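Local coordinates for ribosomal RNA small subunit methyltransferase D (PDB 2FPO), which transfers a methyl group from S-adenosyl-L-methionine to N2 of guanine 966 in 16S rRNA, acting on the assembled 30S particle, at residues I53-G64 with R75-E84. Sequence-based numbering, arbitrary orientation.
Sequences IVDAQCLDCFAG and RYAAGATLIE
Cys58 N and Asp60 N donate to Gly79 O and Thr81 O, while Cys58 O and Asp60 O accept from Thr81 N and Ile83 N. This alternation defines parallel pairing of strands 57-60 and 79-83, whose axes diverge by only 12°. With helix 67-74 between them they form a beta-alpha-beta unit of the Rossmann-like methyltransferase fold. Side chains pack on both faces of the pair. On one, Leu59 CD1 lies 3.9 Å from Thr81 CG2 and also touches Ile83 CG1. On the other, Leu82 CD2 approaches Asp60 CB at 3.6 Å, and Cys58 SG meets Ala77 CB at 3.9 Å.

Before the strands, a type II turn from Ile53 to Ala56 presents Asp55 N to Tyr76 O at 2.8 Å, a nearly straight N-H...O bond. Tyr76 itself, at positive phi, closes the Schellman motif that ends helix 67-74.

Beyond the strands, Ala63 N binds Ile83 O, and Ala63 CB rests on Leu82 CB at 3.8 Å. Glu84 then reaches back: CG is anti to its backbone nitrogen (chi1 171°), and a bend at chi2 brings OE1 to Gly64 N at 2.6 Å. The bond is short but bent (N-H...O 138°), the amide meeting the anti side of OE1 from out of the carboxylate plane. Putting an alanine here is likely to leave Gly64 N without its OE1 partner and the loop after strand 57-60 freer to shift. The Asp-Cys-Phe-Ala-Gly sequence and the acid after the second strand are consistent with the cofactor-binding end of class I methyltransferases.

Further out, strand 123-128 continues the sheet through backbone bonds to Gln57, Leu59 and Cys61, and Arg106 NH2 is bonded to Thr81 OG1. The carboxylate that meets Gly64 is positioned by its second oxygen, Glu84 OE2, which accepts from Asp86 N.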
# COMPACT_ATOMS: atom_id res chain seq x y z
N ILE A 53 -12.17 -1.13 -4.78
CA ILE A 53 -11.21 -0.05 -4.99
C ILE A 53 -11.92 1.31 -5.22
O ILE A 53 -11.44 2.33 -4.75
CB ILE A 53 -10.20 -0.39 -6.16
CG1 ILE A 53 -9.09 0.67 -6.27
CG2 ILE A 53 -10.92 -0.54 -7.49
CD1 ILE A 53 -8.16 0.71 -5.04
N VAL A 54 -13.08 1.31 -5.90
CA VAL A 54 -13.81 2.56 -6.16
C VAL A 54 -14.28 3.13 -4.83
O VAL A 54 -14.92 2.44 -4.04
CB VAL A 54 -14.96 2.41 -7.19
CG1 VAL A 54 -15.76 3.77 -7.41
CG2 VAL A 54 -14.41 1.89 -8.52
N ASP A 55 -13.88 4.38 -4.59
CA ASP A 55 -14.20 5.14 -3.38
C ASP A 55 -13.56 4.61 -2.12
O ASP A 55 -13.99 4.99 -1.04
CB ASP A 55 -15.72 5.31 -3.15
CG ASP A 55 -16.39 6.21 -4.18
OD1 ASP A 55 -15.71 6.99 -4.87
OD2 ASP A 55 -17.64 6.16 -4.28
N ALA A 56 -12.57 3.73 -2.23
CA ALA A 56 -11.81 3.26 -1.06
C ALA A 56 -10.88 4.34 -0.50
O ALA A 56 -10.34 5.14 -1.25
CB ALA A 56 -10.99 2.01 -1.40
N GLN A 57 -10.71 4.34 0.82
CA GLN A 57 -9.64 5.09 1.47
C GLN A 57 -8.45 4.16 1.64
O GLN A 57 -8.56 3.09 2.29
CB GLN A 57 -10.12 5.66 2.81
CG GLN A 57 -10.62 7.13 2.70
CD GLN A 57 -9.48 8.17 2.46
OE1 GLN A 57 -9.75 9.33 2.14
NE2 GLN A 57 -8.21 7.74 2.63
N CYS A 58 -7.31 4.56 1.07
CA CYS A 58 -6.10 3.74 1.00
C CYS A 58 -4.93 4.35 1.75
O CYS A 58 -4.69 5.56 1.74
CB CYS A 58 -5.67 3.51 -0.47
SG CYS A 58 -6.98 2.87 -1.52
N LEU A 59 -4.19 3.49 2.42
CA LEU A 59 -2.98 3.94 3.09
C LEU A 59 -1.82 3.08 2.57
O LEU A 59 -1.88 1.86 2.60
CB LEU A 59 -3.18 3.82 4.61
CG LEU A 59 -1.93 3.97 5.49
CD1 LEU A 59 -1.52 5.47 5.49
CD2 LEU A 59 -2.24 3.41 6.89
N ASP A 60 -0.77 3.73 2.08
CA ASP A 60 0.44 3.01 1.65
C ASP A 60 1.56 3.30 2.67
O ASP A 60 2.08 4.43 2.72
CB ASP A 60 0.83 3.50 0.26
CG ASP A 60 1.81 2.56 -0.45
OD1 ASP A 60 2.54 1.77 0.19
OD2 ASP A 60 1.86 2.64 -1.68
N CYS A 61 1.92 2.27 3.45
CA CYS A 61 2.88 2.43 4.56
C CYS A 61 4.33 2.69 4.16
O CYS A 61 5.08 3.23 4.99
CB CYS A 61 2.82 1.24 5.52
SG CYS A 61 1.19 1.06 6.30
N PHE A 62 4.72 2.25 2.96
CA PHE A 62 6.10 2.39 2.44
C PHE A 62 5.88 2.63 0.97
O PHE A 62 6.04 1.70 0.14
CB PHE A 62 6.96 1.10 2.64
CG PHE A 62 6.95 0.59 4.06
CD1 PHE A 62 7.89 1.03 4.98
CD2 PHE A 62 5.97 -0.32 4.46
CE1 PHE A 62 7.83 0.58 6.34
CE2 PHE A 62 5.89 -0.78 5.79
CZ PHE A 62 6.84 -0.35 6.73
N ALA A 63 5.48 3.85 0.65
CA ALA A 63 4.96 4.14 -0.71
C ALA A 63 6.02 4.08 -1.81
O ALA A 63 5.69 3.75 -2.95
CB ALA A 63 4.19 5.46 -0.73
N GLY A 64 7.27 4.38 -1.47
CA GLY A 64 8.40 4.30 -2.43
C GLY A 64 8.14 5.06 -3.73
O GLY A 64 7.91 6.29 -3.73
N ARG A 75 -7.62 4.09 -10.27
CA ARG A 75 -8.76 3.22 -10.31
C ARG A 75 -9.87 3.71 -9.37
O ARG A 75 -10.74 2.94 -8.91
CB ARG A 75 -8.30 1.81 -9.98
CG ARG A 75 -7.26 1.28 -10.97
CD ARG A 75 -6.73 -0.08 -10.50
NE ARG A 75 -5.66 -0.63 -11.33
CZ ARG A 75 -5.74 -1.74 -12.06
NH1 ARG A 75 -6.87 -2.44 -12.12
NH2 ARG A 75 -4.68 -2.16 -12.75
N TYR A 76 -9.82 5.02 -9.11
CA TYR A 76 -10.89 5.79 -8.47
C TYR A 76 -11.05 5.50 -6.97
O TYR A 76 -12.15 5.64 -6.43
CB TYR A 76 -12.22 5.63 -9.22
CG TYR A 76 -12.14 6.03 -10.69
CD1 TYR A 76 -12.20 7.36 -11.08
CD2 TYR A 76 -11.99 5.05 -11.69
CE1 TYR A 76 -12.14 7.73 -12.44
CE2 TYR A 76 -11.90 5.40 -13.04
CZ TYR A 76 -11.98 6.74 -13.41
OH TYR A 76 -11.90 7.07 -14.74
N ALA A 77 -9.95 5.14 -6.30
CA ALA A 77 -9.88 5.30 -4.85
C ALA A 77 -10.38 6.70 -4.53
O ALA A 77 -10.09 7.63 -5.26
CB ALA A 77 -8.43 5.13 -4.36
N ALA A 78 -11.13 6.83 -3.44
CA ALA A 78 -11.59 8.13 -2.93
C ALA A 78 -10.40 8.95 -2.42
O ALA A 78 -10.33 10.18 -2.65
CB ALA A 78 -12.60 7.91 -1.81
N GLY A 79 -9.46 8.29 -1.75
CA GLY A 79 -8.28 8.98 -1.25
C GLY A 79 -7.15 8.02 -0.88
O GLY A 79 -7.38 6.82 -0.69
N ALA A 80 -5.93 8.57 -0.82
CA ALA A 80 -4.73 7.81 -0.46
C ALA A 80 -3.76 8.65 0.34
O ALA A 80 -3.34 9.75 -0.08
CB ALA A 80 -4.04 7.26 -1.69
N THR A 81 -3.40 8.13 1.49
CA THR A 81 -2.33 8.70 2.29
C THR A 81 -1.10 7.82 2.05
O THR A 81 -1.15 6.59 2.22
CB THR A 81 -2.72 8.75 3.76
OG1 THR A 81 -3.84 9.62 3.89
CG2 THR A 81 -1.55 9.24 4.64
N LEU A 82 -0.03 8.47 1.61
CA LEU A 82 1.16 7.76 1.14
C LEU A 82 2.34 8.10 2.06
O LEU A 82 2.76 9.23 2.12
CB LEU A 82 1.48 8.13 -0.32
CG LEU A 82 0.30 7.98 -1.31
CD1 LEU A 82 0.66 8.54 -2.69
CD2 LEU A 82 -0.17 6.53 -1.43
N ILE A 83 2.87 7.09 2.75
CA ILE A 83 3.89 7.31 3.77
C ILE A 83 5.27 6.86 3.23
O ILE A 83 5.39 5.74 2.72
CB ILE A 83 3.63 6.53 5.10
CG1 ILE A 83 2.18 6.69 5.60
CG2 ILE A 83 4.64 6.99 6.21
CD1 ILE A 83 1.73 8.16 5.68
N GLU A 84 6.27 7.73 3.31
CA GLU A 84 7.55 7.42 2.71
C GLU A 84 8.68 8.05 3.48
O GLU A 84 8.72 9.27 3.62
CB GLU A 84 7.58 7.80 1.21
CG GLU A 84 9.01 7.70 0.53
CD GLU A 84 9.60 6.29 0.61
OE1 GLU A 84 8.81 5.30 0.40
OE2 GLU A 84 10.82 6.13 0.92
O HOH W 1 -6.06 8.64 4.13